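Local coordinates for tetratricopeptide repeat protein (Parabacteroides merdae ATCC 43184, PDB 4R7S), which is of unknown function but, as a tetratricopeptide repeat protein, probably offers a scaffold of stacked helix pairs for binding other proteins, at residues D233-E238 with E249-T254; G182-Y187 with A198-V203; D176-E181 with E208-L213; G148-E153 with R164-L169; K93-Y98 with Y113-L118. One frame throughout, in Å; residues are numbered along the deposited sequence.

Followed from the N terminus, the chain illustrates how a tetratricopeptide repeat protein is built from local closures. Contact 5 comes first, joining helices 91-104 and 109-121, and contact 4 next closes the turn between helices 143-156 and 159-172. Contact 3 then spans a longer loop, from the start of helix 178-189 to the start of helix 211-223, and contact 2, between helices 178-189 and 193-206, is nested inside it; the two share helix 178-189 and touch through Val203. Contact 1 closes last, joining helix 227-238 to the final helix. None of the five cross. Contacts 4, 3 and 2 touch one another, and contact 1 touches contact 3, while contact 5 touches none.

Contact 1 (D233-E238 with E249-T254); sequences DFKKAE and ELLKLT
The carbonyl oxygen of Leu251, a residue whose side chain packs on Phe234, is gripped twice by Thr254: by the hydroxyl OG1 at 2.5 Å, in the carbonyl plane on a lone pair, and by the backbone N at 3.0 Å. With OG1 between the backbone N and the carbonyl carbon (chi1 71°), CG2 stands anti to the carbonyl carbon and meets the Phe234 ring at its edge, near the ring plane, 3.7 Å from CE2. Over one face of the same ring comes Leu250, its CB centred above the six carbons at 3.7 Å from the centroid and only 8° off the normal, a CH-pi contact. Leu251 reaches the root of the ring instead, CD2 lying 3.8 Å from Phe234 CB, while its other methyl, CD1, faces Glu238 OE1 at 4.0 Å. One phenylalanine side chain is thus held by three residues, over its face, at its edge and at CB. The contact joins segment 249-254 to helix 227-238. Asp233 of that helix forms salt bridges to Arg217 and Lys221 of helix 211-223, and Ala237 packs on Tyr214 and Val215, which links the terminal helix pair to the preceding part of the solenoid.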
# COMPACT_ATOMS: atom_id res chain seq x y z
N ASP A 233 19.96 1.74 13.87
CA ASP A 233 18.66 1.29 13.39
C ASP A 233 18.08 2.26 12.35
O ASP A 233 17.58 1.80 11.31
CB ASP A 233 17.69 1.10 14.57
CG ASP A 233 17.81 -0.22 15.32
OD1 ASP A 233 18.61 -1.09 14.87
OD2 ASP A 233 17.11 -0.39 16.32
N PHE A 234 18.17 3.60 12.59
CA PHE A 234 17.68 4.59 11.62
C PHE A 234 18.45 4.47 10.31
O PHE A 234 17.81 4.48 9.24
CB PHE A 234 17.75 6.02 12.17
CG PHE A 234 16.86 6.32 13.36
CD1 PHE A 234 15.60 5.73 13.49
CD2 PHE A 234 17.27 7.22 14.34
CE1 PHE A 234 14.79 6.00 14.59
CE2 PHE A 234 16.45 7.49 15.44
CZ PHE A 234 15.22 6.88 15.57
N LYS A 235 19.79 4.29 10.37
CA LYS A 235 20.62 4.10 9.17
C LYS A 235 20.18 2.85 8.40
O LYS A 235 19.99 2.91 7.18
CB LYS A 235 22.11 4.01 9.52
CG LYS A 235 22.79 5.37 9.52
CD LYS A 235 23.88 5.43 10.57
CE LYS A 235 24.67 6.73 10.51
NZ LYS A 235 25.61 6.78 9.35
N LYS A 236 19.95 1.74 9.13
CA LYS A 236 19.50 0.48 8.55
C LYS A 236 18.14 0.65 7.82
O LYS A 236 18.00 0.17 6.69
CB LYS A 236 19.45 -0.62 9.63
CG LYS A 236 18.99 -2.00 9.10
CD LYS A 236 19.93 -2.64 8.09
CE LYS A 236 19.26 -3.80 7.38
NZ LYS A 236 20.18 -4.42 6.39
N ALA A 237 17.17 1.35 8.45
CA ALA A 237 15.85 1.64 7.85
C ALA A 237 16.01 2.52 6.58
O ALA A 237 15.28 2.31 5.61
CB ALA A 237 14.94 2.32 8.86
N GLU A 238 16.97 3.47 6.58
CA GLU A 238 17.23 4.33 5.42
C GLU A 238 17.72 3.46 4.24
O GLU A 238 17.18 3.55 3.12
CB GLU A 238 18.25 5.43 5.77
CG GLU A 238 18.61 6.35 4.62
CD GLU A 238 19.47 7.55 4.97
OE1 GLU A 238 20.32 7.46 5.88
OE2 GLU A 238 19.30 8.59 4.29
N GLU A 249 15.46 13.65 9.88
CA GLU A 249 15.05 14.31 11.13
C GLU A 249 15.27 13.43 12.37
O GLU A 249 15.62 13.96 13.43
CB GLU A 249 13.57 14.76 11.09
CG GLU A 249 13.20 15.72 9.96
CD GLU A 249 13.90 17.07 9.86
OE1 GLU A 249 14.38 17.60 10.89
OE2 GLU A 249 13.89 17.63 8.75
N LEU A 250 15.02 12.09 12.24
CA LEU A 250 15.21 11.13 13.34
C LEU A 250 16.68 11.02 13.68
O LEU A 250 17.04 11.08 14.86
CB LEU A 250 14.66 9.73 12.95
CG LEU A 250 13.15 9.58 12.78
CD1 LEU A 250 12.82 8.23 12.19
CD2 LEU A 250 12.41 9.84 14.09
N LEU A 251 17.53 10.92 12.65
CA LEU A 251 18.98 10.87 12.79
C LEU A 251 19.52 12.09 13.52
O LEU A 251 20.39 11.91 14.37
CB LEU A 251 19.67 10.70 11.43
CG LEU A 251 19.68 9.24 10.96
CD1 LEU A 251 19.90 9.13 9.47
CD2 LEU A 251 20.70 8.41 11.76
N LYS A 252 18.98 13.32 13.25
CA LYS A 252 19.39 14.56 13.96
C LYS A 252 19.17 14.45 15.48
O LYS A 252 19.91 15.06 16.26
CB LYS A 252 18.63 15.79 13.45
CG LYS A 252 19.02 16.27 12.06
CD LYS A 252 17.91 17.12 11.38
CE LYS A 252 17.46 18.34 12.16
NZ LYS A 252 16.58 19.24 11.36
N LEU A 253 18.14 13.67 15.91
CA LEU A 253 17.82 13.53 17.34
C LEU A 253 18.84 12.61 18.07
O LEU A 253 18.89 12.62 19.31
CB LEU A 253 16.37 13.04 17.56
CG LEU A 253 15.24 13.78 16.81
CD1 LEU A 253 13.91 13.25 17.20
CD2 LEU A 253 15.27 15.30 17.03
N THR A 254 19.68 11.88 17.31
CA THR A 254 20.72 11.00 17.85
C THR A 254 22.10 11.69 17.93
O THR A 254 23.02 11.11 18.52
CB THR A 254 20.87 9.73 16.98
OG1 THR A 254 21.46 10.08 15.74
CG2 THR A 254 19.56 8.98 16.77

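Contact 2 (G182-Y187 with A198-V203); sequences GRADLY and ADIEKV. With EDO (1,2-ethanediol), chain G.
A bidentate, side-on salt bridge between Arg183 and Asp199, largely buried, joins the neighbouring antiparallel helices 178-189 and 193-206, a helical hairpin of the tetratricopeptide kind whose local axes run at 155° and 8.9 Å apart. In it, NE of Arg183 binds Asp199 OD2 and NH2 binds Asp199 OD1, each at 2.8 Å and nearly straight. Both oxygens use their syn lone pairs, and guanidinium and carboxylate lie within 9° of one plane. A bend at chi3 (70°) sets NE in the arginine chain for this approach. Beside the pair, Ala184 CB packs on Ile200 CG1 at 3.7 Å, and the Tyr187 ring brings its edge to Asp199 OD2, its hydroxyl being bonded to Glu163. An alanine at Arg183 would probably leave the Asp199 carboxylate buried without its countercharge, and Asn167 without the NH1 it binds. Because the paired charges offset one another and the two bonds hold the two groups nearly coplanar, the bridge is likely to keep Asp199 ionised within the helix interface.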
# COMPACT_ATOMS: atom_id res chain seq x y z
N GLY A 182 2.38 -4.62 13.92
CA GLY A 182 1.21 -3.77 14.14
C GLY A 182 0.94 -3.59 15.63
O GLY A 182 0.76 -2.47 16.10
N ARG A 183 0.98 -4.71 16.38
CA ARG A 183 0.78 -4.67 17.82
C ARG A 183 1.90 -3.89 18.50
O ARG A 183 1.59 -3.11 19.41
CB ARG A 183 0.66 -6.09 18.43
CG ARG A 183 0.12 -6.03 19.85
CD ARG A 183 -0.27 -7.39 20.38
NE ARG A 183 0.90 -8.20 20.61
CZ ARG A 183 0.86 -9.46 21.01
NH1 ARG A 183 -0.31 -10.05 21.24
NH2 ARG A 183 1.98 -10.15 21.19
N ALA A 184 3.18 -4.08 18.08
CA ALA A 184 4.31 -3.33 18.66
C ALA A 184 4.09 -1.82 18.48
O ALA A 184 4.32 -1.06 19.41
CB ALA A 184 5.64 -3.75 18.03
N ASP A 185 3.61 -1.40 17.30
CA ASP A 185 3.36 0.01 16.99
C ASP A 185 2.28 0.56 17.91
O ASP A 185 2.38 1.71 18.34
CB ASP A 185 2.99 0.22 15.51
CG ASP A 185 3.03 1.68 15.10
OD1 ASP A 185 4.12 2.29 15.15
OD2 ASP A 185 1.95 2.24 14.77
N LEU A 186 1.27 -0.27 18.20
CA LEU A 186 0.19 0.10 19.12
C LEU A 186 0.76 0.29 20.52
O LEU A 186 0.43 1.29 21.17
CB LEU A 186 -0.92 -0.97 19.15
CG LEU A 186 -1.86 -0.90 20.35
CD1 LEU A 186 -2.81 0.27 20.26
CD2 LEU A 186 -2.64 -2.15 20.46
N TYR A 187 1.62 -0.64 20.97
CA TYR A 187 2.22 -0.56 22.30
C TYR A 187 3.10 0.70 22.42
O TYR A 187 3.03 1.38 23.45
CB TYR A 187 2.99 -1.82 22.63
CG TYR A 187 2.11 -3.02 22.93
CD1 TYR A 187 0.91 -2.87 23.63
CD2 TYR A 187 2.51 -4.31 22.61
CE1 TYR A 187 0.11 -3.97 23.96
CE2 TYR A 187 1.73 -5.42 22.93
CZ TYR A 187 0.52 -5.25 23.60
OH TYR A 187 -0.24 -6.34 23.92
N ALA A 198 9.25 -6.44 23.42
CA ALA A 198 9.02 -7.87 23.50
C ALA A 198 8.52 -8.36 22.14
O ALA A 198 9.09 -9.30 21.60
CB ALA A 198 8.03 -8.18 24.60
N ASP A 199 7.51 -7.67 21.57
CA ASP A 199 6.95 -7.96 20.24
C ASP A 199 7.99 -7.77 19.14
O ASP A 199 8.11 -8.64 18.27
CB ASP A 199 5.72 -7.10 19.93
CG ASP A 199 4.39 -7.67 20.41
OD1 ASP A 199 4.37 -8.82 20.90
OD2 ASP A 199 3.38 -6.99 20.26
N ILE A 200 8.77 -6.66 19.21
CA ILE A 200 9.82 -6.35 18.25
C ILE A 200 10.90 -7.47 18.25
O ILE A 200 11.31 -7.93 17.18
CB ILE A 200 10.40 -4.96 18.53
CG1 ILE A 200 9.37 -3.87 18.12
CG2 ILE A 200 11.76 -4.72 17.81
CD1 ILE A 200 9.73 -2.43 18.53
N GLU A 201 11.30 -7.92 19.43
CA GLU A 201 12.29 -8.98 19.65
C GLU A 201 11.84 -10.29 19.00
O GLU A 201 12.68 -11.04 18.50
CB GLU A 201 12.51 -9.18 21.17
CG GLU A 201 13.58 -10.19 21.56
CD GLU A 201 14.99 -9.94 21.05
OE1 GLU A 201 15.42 -8.76 21.01
OE2 GLU A 201 15.68 -10.93 20.72
N LYS A 202 10.53 -10.55 19.03
CA LYS A 202 9.95 -11.77 18.46
C LYS A 202 10.15 -11.79 16.94
O LYS A 202 10.56 -12.80 16.40
CB LYS A 202 8.46 -11.91 18.85
CG LYS A 202 7.88 -13.28 18.51
CD LYS A 202 7.03 -13.85 19.63
CE LYS A 202 6.64 -15.30 19.36
NZ LYS A 202 7.79 -16.24 19.44
N VAL A 203 9.89 -10.66 16.27
CA VAL A 203 10.00 -10.53 14.83
C VAL A 203 11.47 -10.64 14.40
O VAL A 203 11.79 -11.31 13.42
CB VAL A 203 9.39 -9.20 14.34
CG1 VAL A 203 9.34 -9.14 12.81
CG2 VAL A 203 8.00 -9.00 14.93
C1 EDO G . 15.20 -13.33 24.30
O1 EDO G . 13.79 -13.49 24.14
C2 EDO G . 15.96 -13.81 23.05
O2 EDO G . 15.41 -13.28 21.85

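Contact 3 (D176-E181 with E208-L213); sequences DWILYE and EPTANL
The backbones draw closest at Glu181 and Leu213, whose CA atoms are 6.6 Å apart, where the opening turns of helix 178-189 face the loop 208-210 and the start of helix 211-223. Thr210 is the N-cap of that second helix, within a solenoid of helical hairpins characteristic of tetratricopeptide repeat proteins. Glu181 reaches across to this cap with its chain extended beyond CG. Its carboxylate takes two bonds from the one threonine, OE1 from the hydroxyl OG1 at 2.7 Å and OE2 from the backbone N at 3.3 Å, each oxygen using its syn lone pair. A negative group beside the first turn of helix 211-223 would probably also be favoured by the positive end of the helix dipole. Leu213 crosses the same side chain at a slant, CD1 being 3.8 Å from Glu181 CG, and Ile178 CD1 touches Thr210 CG2. Val203 of helix 193-206 also touches Glu181. The threonine hydroxyl is a relay, since while it donates to Glu181 OE1 it accepts a weak capping bond from Leu213 N, 3.4 Å from OG1.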
# COMPACT_ATOMS: atom_id res chain seq x y z
N ASP A 176 2.09 -15.30 12.08
CA ASP A 176 1.96 -14.25 11.07
C ASP A 176 2.65 -13.02 11.68
O ASP A 176 2.02 -12.15 12.30
CB ASP A 176 0.49 -14.01 10.68
CG ASP A 176 0.24 -12.92 9.63
OD1 ASP A 176 1.22 -12.47 8.98
OD2 ASP A 176 -0.95 -12.54 9.43
N TRP A 177 3.97 -12.98 11.52
CA TRP A 177 4.87 -12.00 12.11
C TRP A 177 4.48 -10.52 11.88
O TRP A 177 4.64 -9.73 12.81
CB TRP A 177 6.31 -12.27 11.67
CG TRP A 177 6.75 -13.70 11.89
CD1 TRP A 177 7.15 -14.58 10.93
CD2 TRP A 177 6.73 -14.44 13.12
NE1 TRP A 177 7.45 -15.80 11.49
CE2 TRP A 177 7.19 -15.74 12.84
CE3 TRP A 177 6.43 -14.11 14.46
CZ2 TRP A 177 7.31 -16.73 13.82
CZ3 TRP A 177 6.58 -15.08 15.44
CH2 TRP A 177 7.01 -16.38 15.12
N ILE A 178 3.91 -10.16 10.73
CA ILE A 178 3.54 -8.77 10.43
C ILE A 178 2.46 -8.22 11.41
O ILE A 178 2.26 -7.01 11.53
CB ILE A 178 3.12 -8.62 8.94
CG1 ILE A 178 3.43 -7.23 8.38
CG2 ILE A 178 1.69 -9.06 8.66
CD1 ILE A 178 4.96 -6.87 8.31
N LEU A 179 1.77 -9.13 12.10
CA LEU A 179 0.77 -8.76 13.10
C LEU A 179 1.48 -8.23 14.35
O LEU A 179 0.97 -7.31 14.99
CB LEU A 179 -0.13 -9.95 13.45
CG LEU A 179 -1.01 -10.53 12.35
CD1 LEU A 179 -1.67 -11.81 12.82
CD2 LEU A 179 -2.07 -9.53 11.91
N TYR A 180 2.65 -8.80 14.69
CA TYR A 180 3.45 -8.39 15.85
C TYR A 180 4.01 -6.99 15.64
O TYR A 180 4.19 -6.26 16.60
CB TYR A 180 4.57 -9.39 16.12
CG TYR A 180 4.12 -10.73 16.62
CD1 TYR A 180 3.73 -11.73 15.74
CD2 TYR A 180 4.15 -11.04 17.98
CE1 TYR A 180 3.33 -12.99 16.20
CE2 TYR A 180 3.78 -12.30 18.45
CZ TYR A 180 3.36 -13.27 17.56
OH TYR A 180 2.97 -14.52 17.99
N GLU A 181 4.24 -6.61 14.38
CA GLU A 181 4.71 -5.29 13.95
C GLU A 181 3.62 -4.24 14.18
O GLU A 181 3.92 -3.11 14.60
CB GLU A 181 5.14 -5.31 12.47
CG GLU A 181 6.43 -6.09 12.22
CD GLU A 181 7.28 -5.66 11.04
OE1 GLU A 181 6.93 -4.64 10.39
OE2 GLU A 181 8.30 -6.33 10.77
N GLU A 208 12.34 -11.49 9.22
CA GLU A 208 13.10 -10.41 8.62
C GLU A 208 12.25 -9.12 8.78
O GLU A 208 11.23 -8.96 8.10
CB GLU A 208 13.47 -10.72 7.15
N PRO A 209 12.60 -8.24 9.75
CA PRO A 209 11.79 -7.04 9.99
C PRO A 209 11.73 -6.06 8.80
O PRO A 209 12.62 -6.03 7.94
CB PRO A 209 12.48 -6.37 11.18
CG PRO A 209 13.33 -7.42 11.80
CD PRO A 209 13.76 -8.29 10.67
N THR A 210 10.66 -5.25 8.78
CA THR A 210 10.49 -4.20 7.79
C THR A 210 11.30 -2.99 8.24
O THR A 210 11.71 -2.93 9.41
CB THR A 210 8.99 -3.84 7.58
OG1 THR A 210 8.49 -3.13 8.72
CG2 THR A 210 8.13 -5.06 7.25
N ALA A 211 11.48 -2.01 7.34
CA ALA A 211 12.17 -0.75 7.61
C ALA A 211 11.45 -0.02 8.76
O ALA A 211 12.11 0.54 9.65
CB ALA A 211 12.17 0.11 6.36
N ASN A 212 10.09 -0.08 8.75
CA ASN A 212 9.20 0.51 9.75
C ASN A 212 9.53 0.01 11.15
O ASN A 212 9.52 0.80 12.09
CB ASN A 212 7.75 0.19 9.39
CG ASN A 212 7.13 1.14 8.40
OD1 ASN A 212 7.78 2.00 7.81
ND2 ASN A 212 5.85 1.02 8.20
N LEU A 213 9.85 -1.29 11.27
CA LEU A 213 10.18 -1.89 12.54
C LEU A 213 11.57 -1.44 13.01
O LEU A 213 11.77 -1.32 14.22
CB LEU A 213 10.07 -3.43 12.51
CG LEU A 213 9.85 -4.05 13.90
CD1 LEU A 213 8.45 -3.71 14.46
CD2 LEU A 213 10.16 -5.54 13.90

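Contact 4 (G148-E153 with R164-L169); sequences GHAILE and RIFNYL
Ala150 meets the Phe166 ring face-on, the orientation on which the contact centres. The methyl carbon CB sits 3.6 Å above the plane of the ring but displaced toward its rim, so that CE2 is the ring atom it approaches most closely, at 3.6 Å; the line from CB to the centroid leans 21° from the normal, a CH-pi contact. Ile165, one residue earlier on the same helix, comes at this methyl from another direction. Its CG1 stands beside the backbone N (chi1 -59°), which leaves CG2 anti to that nitrogen; CG2 lies 3.6 Å from Ala150 CB, which therefore lodges between an aliphatic branch and an aromatic face. The longer arm of Ile165 runs on past the alanine, CD1 resting over the backbone at Ala150 N, 3.8 Å away, and grazing His149 CB at 4.0 Å. So small a residue as alanine is consistent with an approach of 9.2 Å between the two local axes, which run antiparallel at 150°. Glu153 lies near the isoleucine tip, with its carboxylate turned to Asn158 and Arg156. Helices 143-156 and 159-172 form a hairpin here, with a further tie from Ser162 OG to Ala150 O. On one side Leu152 packs against helix 125-138; on another Phe166 touches Arg183 and Leu186, passing the packing on to helix 178-189.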
# COMPACT_ATOMS: atom_id res chain seq x y z
N GLY A 148 -7.84 -3.67 9.68
CA GLY A 148 -8.28 -2.32 9.39
C GLY A 148 -8.89 -1.70 10.64
O GLY A 148 -8.52 -0.59 11.02
N HIS A 149 -9.78 -2.45 11.31
CA HIS A 149 -10.42 -2.05 12.57
C HIS A 149 -9.37 -1.81 13.67
O HIS A 149 -9.45 -0.81 14.37
CB HIS A 149 -11.46 -3.09 13.03
CG HIS A 149 -12.78 -2.98 12.33
ND1 HIS A 149 -13.51 -1.80 12.36
CD2 HIS A 149 -13.48 -3.91 11.66
CE1 HIS A 149 -14.62 -2.05 11.69
NE2 HIS A 149 -14.65 -3.31 11.26
N ALA A 150 -8.37 -2.71 13.77
CA ALA A 150 -7.29 -2.61 14.73
C ALA A 150 -6.48 -1.30 14.55
O ALA A 150 -6.22 -0.58 15.53
CB ALA A 150 -6.37 -3.83 14.62
N ILE A 151 -6.12 -0.99 13.29
CA ILE A 151 -5.33 0.22 12.96
C ILE A 151 -6.17 1.46 13.25
O ILE A 151 -5.69 2.38 13.88
CB ILE A 151 -4.80 0.16 11.49
CG1 ILE A 151 -3.81 -1.01 11.33
CG2 ILE A 151 -4.15 1.50 11.06
CD1 ILE A 151 -3.82 -1.61 9.95
N LEU A 152 -7.44 1.45 12.83
CA LEU A 152 -8.43 2.51 13.04
C LEU A 152 -8.58 2.88 14.53
O LEU A 152 -8.50 4.06 14.89
CB LEU A 152 -9.78 2.03 12.49
CG LEU A 152 -11.00 2.84 12.83
CD1 LEU A 152 -10.94 4.17 12.15
CD2 LEU A 152 -12.23 2.14 12.38
N GLU A 153 -8.78 1.86 15.39
CA GLU A 153 -8.98 2.02 16.83
C GLU A 153 -7.78 2.61 17.49
O GLU A 153 -7.93 3.50 18.33
CB GLU A 153 -9.36 0.69 17.48
CG GLU A 153 -10.77 0.23 17.16
CD GLU A 153 -11.97 1.14 17.42
OE1 GLU A 153 -11.78 2.28 17.90
OE2 GLU A 153 -13.10 0.69 17.14
N ARG A 164 -7.21 -5.62 21.87
CA ARG A 164 -8.06 -6.80 21.86
C ARG A 164 -8.05 -7.47 20.47
O ARG A 164 -7.90 -8.70 20.39
CB ARG A 164 -9.50 -6.42 22.26
CG ARG A 164 -10.41 -7.62 22.47
CD ARG A 164 -11.89 -7.26 22.42
NE ARG A 164 -12.29 -6.57 21.19
CZ ARG A 164 -12.53 -7.16 20.02
NH1 ARG A 164 -12.37 -8.47 19.89
NH2 ARG A 164 -12.92 -6.44 18.98
N ILE A 165 -8.17 -6.66 19.39
CA ILE A 165 -8.20 -7.15 18.00
C ILE A 165 -6.86 -7.80 17.64
O ILE A 165 -6.85 -8.92 17.12
CB ILE A 165 -8.58 -6.03 17.00
CG1 ILE A 165 -9.97 -5.46 17.34
CG2 ILE A 165 -8.53 -6.58 15.54
CD1 ILE A 165 -10.33 -4.13 16.67
N PHE A 166 -5.74 -7.11 17.92
CA PHE A 166 -4.41 -7.65 17.64
C PHE A 166 -4.17 -8.90 18.44
O PHE A 166 -3.56 -9.82 17.92
CB PHE A 166 -3.29 -6.64 17.95
CG PHE A 166 -3.03 -5.64 16.86
CD1 PHE A 166 -2.48 -6.04 15.64
CD2 PHE A 166 -3.31 -4.29 17.05
CE1 PHE A 166 -2.24 -5.10 14.62
CE2 PHE A 166 -3.05 -3.36 16.04
CZ PHE A 166 -2.53 -3.77 14.83
N ASN A 167 -4.64 -8.96 19.69
CA ASN A 167 -4.43 -10.18 20.48
C ASN A 167 -5.21 -11.35 19.86
O ASN A 167 -4.68 -12.47 19.77
CB ASN A 167 -4.79 -9.99 21.96
CG ASN A 167 -3.85 -9.08 22.71
OD1 ASN A 167 -2.68 -8.88 22.34
ND2 ASN A 167 -4.34 -8.50 23.81
N TYR A 168 -6.44 -11.07 19.39
CA TYR A 168 -7.27 -12.09 18.77
C TYR A 168 -6.62 -12.63 17.49
O TYR A 168 -6.51 -13.84 17.34
CB TYR A 168 -8.70 -11.57 18.50
CG TYR A 168 -9.52 -12.51 17.65
CD1 TYR A 168 -9.86 -13.79 18.11
CD2 TYR A 168 -9.89 -12.17 16.35
CE1 TYR A 168 -10.59 -14.68 17.32
CE2 TYR A 168 -10.66 -13.04 15.56
CZ TYR A 168 -10.99 -14.30 16.05
OH TYR A 168 -11.73 -15.18 15.29
N LEU A 169 -6.18 -11.72 16.58
CA LEU A 169 -5.57 -12.07 15.30
C LEU A 169 -4.30 -12.89 15.48
O LEU A 169 -4.09 -13.85 14.73
CB LEU A 169 -5.26 -10.81 14.46
CG LEU A 169 -6.45 -10.00 13.95
CD1 LEU A 169 -5.99 -8.73 13.18
CD2 LEU A 169 -7.38 -10.84 13.08

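Contact 5 (K93-Y98 with Y113-L118); sequences KALNDY and YCRGLL
Tyr98 and Cys114 make the tight part of this contact. The phenol end of the tyrosine stands against the cysteine methylene, with Cys114 CB 3.3 Å from Tyr98 OH and 3.4 Å from CZ. The sulfur takes an oblique position, SG lying 5.2 Å from the ring centroid and 49° from its normal, a sulfur-aromatic contact. Leu118 closes the ring's edge: CD1 lies near the ring plane, 3.9 Å from Tyr98 CD2, and the same methyl also touches Ala94 CB and the backbone N of Leu95. Tyr98 CG, anti to the carbonyl carbon (chi1 -69°), starts the ring toward the other helix. An alanine in place of Tyr98 would probably open a gap beside Leu118 CD1 and leave Cys114 without its aromatic neighbour. The side of Leu95 and Arg115, both partly exposed, is looser and depends on aliphatic parts crossing at an angle: Leu95 CD1 meets Arg115 CG at 3.7 Å, and Arg115 CB faces Tyr98 CB at 4.0 Å. The guanidinium is held by Asp131 in a salt bridge and by Asn99, further along helix 91-104. Helices 91-104 and 109-121 pack here in an antiparallel sense, 143° between local axes, as in a tetratricopeptide repeat array. Tyr98 also touches Ala82 of helix 75-87, while Tyr113 packs on Phe132 and Ile135 of helix 125-138, so that the pair lies between its chain neighbours.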
# COMPACT_ATOMS: atom_id res chain seq x y z
N LYS A 93 -7.66 12.49 -5.02
CA LYS A 93 -7.82 11.87 -6.33
C LYS A 93 -7.98 10.34 -6.20
O LYS A 93 -8.84 9.77 -6.89
CB LYS A 93 -6.64 12.25 -7.25
CG LYS A 93 -6.81 13.63 -7.86
CD LYS A 93 -5.79 13.92 -8.93
CE LYS A 93 -6.02 15.28 -9.55
NZ LYS A 93 -5.40 16.36 -8.74
N ALA A 94 -7.24 9.70 -5.28
CA ALA A 94 -7.34 8.26 -5.05
C ALA A 94 -8.71 7.91 -4.52
O ALA A 94 -9.36 7.02 -5.05
CB ALA A 94 -6.26 7.81 -4.08
N LEU A 95 -9.16 8.67 -3.49
CA LEU A 95 -10.46 8.55 -2.83
C LEU A 95 -11.59 8.70 -3.86
O LEU A 95 -12.46 7.84 -3.92
CB LEU A 95 -10.58 9.59 -1.69
CG LEU A 95 -11.94 9.82 -0.98
CD1 LEU A 95 -12.48 8.55 -0.33
CD2 LEU A 95 -11.82 10.88 0.08
N ASN A 96 -11.51 9.74 -4.72
CA ASN A 96 -12.51 9.97 -5.76
C ASN A 96 -12.66 8.74 -6.71
O ASN A 96 -13.79 8.41 -7.10
CB ASN A 96 -12.17 11.24 -6.57
CG ASN A 96 -13.07 11.47 -7.77
OD1 ASN A 96 -14.31 11.53 -7.66
ND2 ASN A 96 -12.46 11.57 -8.96
N ASP A 97 -11.54 8.08 -7.07
CA ASP A 97 -11.58 6.88 -7.93
C ASP A 97 -12.23 5.68 -7.18
O ASP A 97 -13.01 4.94 -7.80
CB ASP A 97 -10.19 6.53 -8.46
CG ASP A 97 -9.77 7.27 -9.73
OD1 ASP A 97 -10.59 8.05 -10.27
OD2 ASP A 97 -8.63 7.06 -10.17
N TYR A 98 -11.94 5.52 -5.84
CA TYR A 98 -12.57 4.47 -5.02
C TYR A 98 -14.05 4.78 -4.88
O TYR A 98 -14.88 3.87 -4.88
CB TYR A 98 -11.91 4.29 -3.64
CG TYR A 98 -10.51 3.70 -3.71
CD1 TYR A 98 -10.27 2.47 -4.32
CD2 TYR A 98 -9.42 4.36 -3.14
CE1 TYR A 98 -8.99 1.94 -4.42
CE2 TYR A 98 -8.13 3.83 -3.21
CZ TYR A 98 -7.92 2.62 -3.87
OH TYR A 98 -6.66 2.08 -3.98
N TYR A 113 -11.22 -1.92 1.22
CA TYR A 113 -10.05 -1.99 2.08
C TYR A 113 -9.16 -0.77 1.91
O TYR A 113 -8.77 -0.17 2.91
CB TYR A 113 -9.23 -3.27 1.83
CG TYR A 113 -8.04 -3.41 2.75
CD1 TYR A 113 -8.20 -3.59 4.12
CD2 TYR A 113 -6.74 -3.39 2.25
CE1 TYR A 113 -7.10 -3.70 4.97
CE2 TYR A 113 -5.63 -3.50 3.09
CZ TYR A 113 -5.82 -3.66 4.45
OH TYR A 113 -4.73 -3.79 5.27
N CYS A 114 -8.87 -0.40 0.67
CA CYS A 114 -8.00 0.73 0.34
C CYS A 114 -8.63 2.05 0.71
O CYS A 114 -7.93 2.91 1.25
CB CYS A 114 -7.59 0.69 -1.13
SG CYS A 114 -6.48 -0.67 -1.55
N ARG A 115 -9.95 2.21 0.49
CA ARG A 115 -10.65 3.44 0.86
C ARG A 115 -10.67 3.55 2.37
O ARG A 115 -10.46 4.64 2.90
CB ARG A 115 -12.07 3.52 0.28
CG ARG A 115 -12.65 4.94 0.33
CD ARG A 115 -14.02 5.07 -0.32
NE ARG A 115 -15.08 4.30 0.34
CZ ARG A 115 -16.35 4.30 -0.06
NH1 ARG A 115 -16.73 5.04 -1.10
NH2 ARG A 115 -17.25 3.55 0.57
N GLY A 116 -10.90 2.41 3.05
CA GLY A 116 -10.90 2.31 4.50
C GLY A 116 -9.63 2.87 5.11
O GLY A 116 -9.69 3.73 5.99
N LEU A 117 -8.48 2.42 4.60
CA LEU A 117 -7.15 2.89 5.00
C LEU A 117 -7.01 4.39 4.75
O LEU A 117 -6.52 5.09 5.64
CB LEU A 117 -6.04 2.15 4.25
CG LEU A 117 -5.88 0.64 4.50
CD1 LEU A 117 -4.72 0.09 3.69
CD2 LEU A 117 -5.67 0.33 5.99
N LEU A 118 -7.43 4.87 3.54
CA LEU A 118 -7.37 6.30 3.19
C LEU A 118 -8.15 7.13 4.18
O LEU A 118 -7.68 8.21 4.56
CB LEU A 118 -7.93 6.59 1.79
CG LEU A 118 -7.05 6.35 0.59
CD1 LEU A 118 -7.76 6.84 -0.65
CD2 LEU A 118 -5.71 7.08 0.72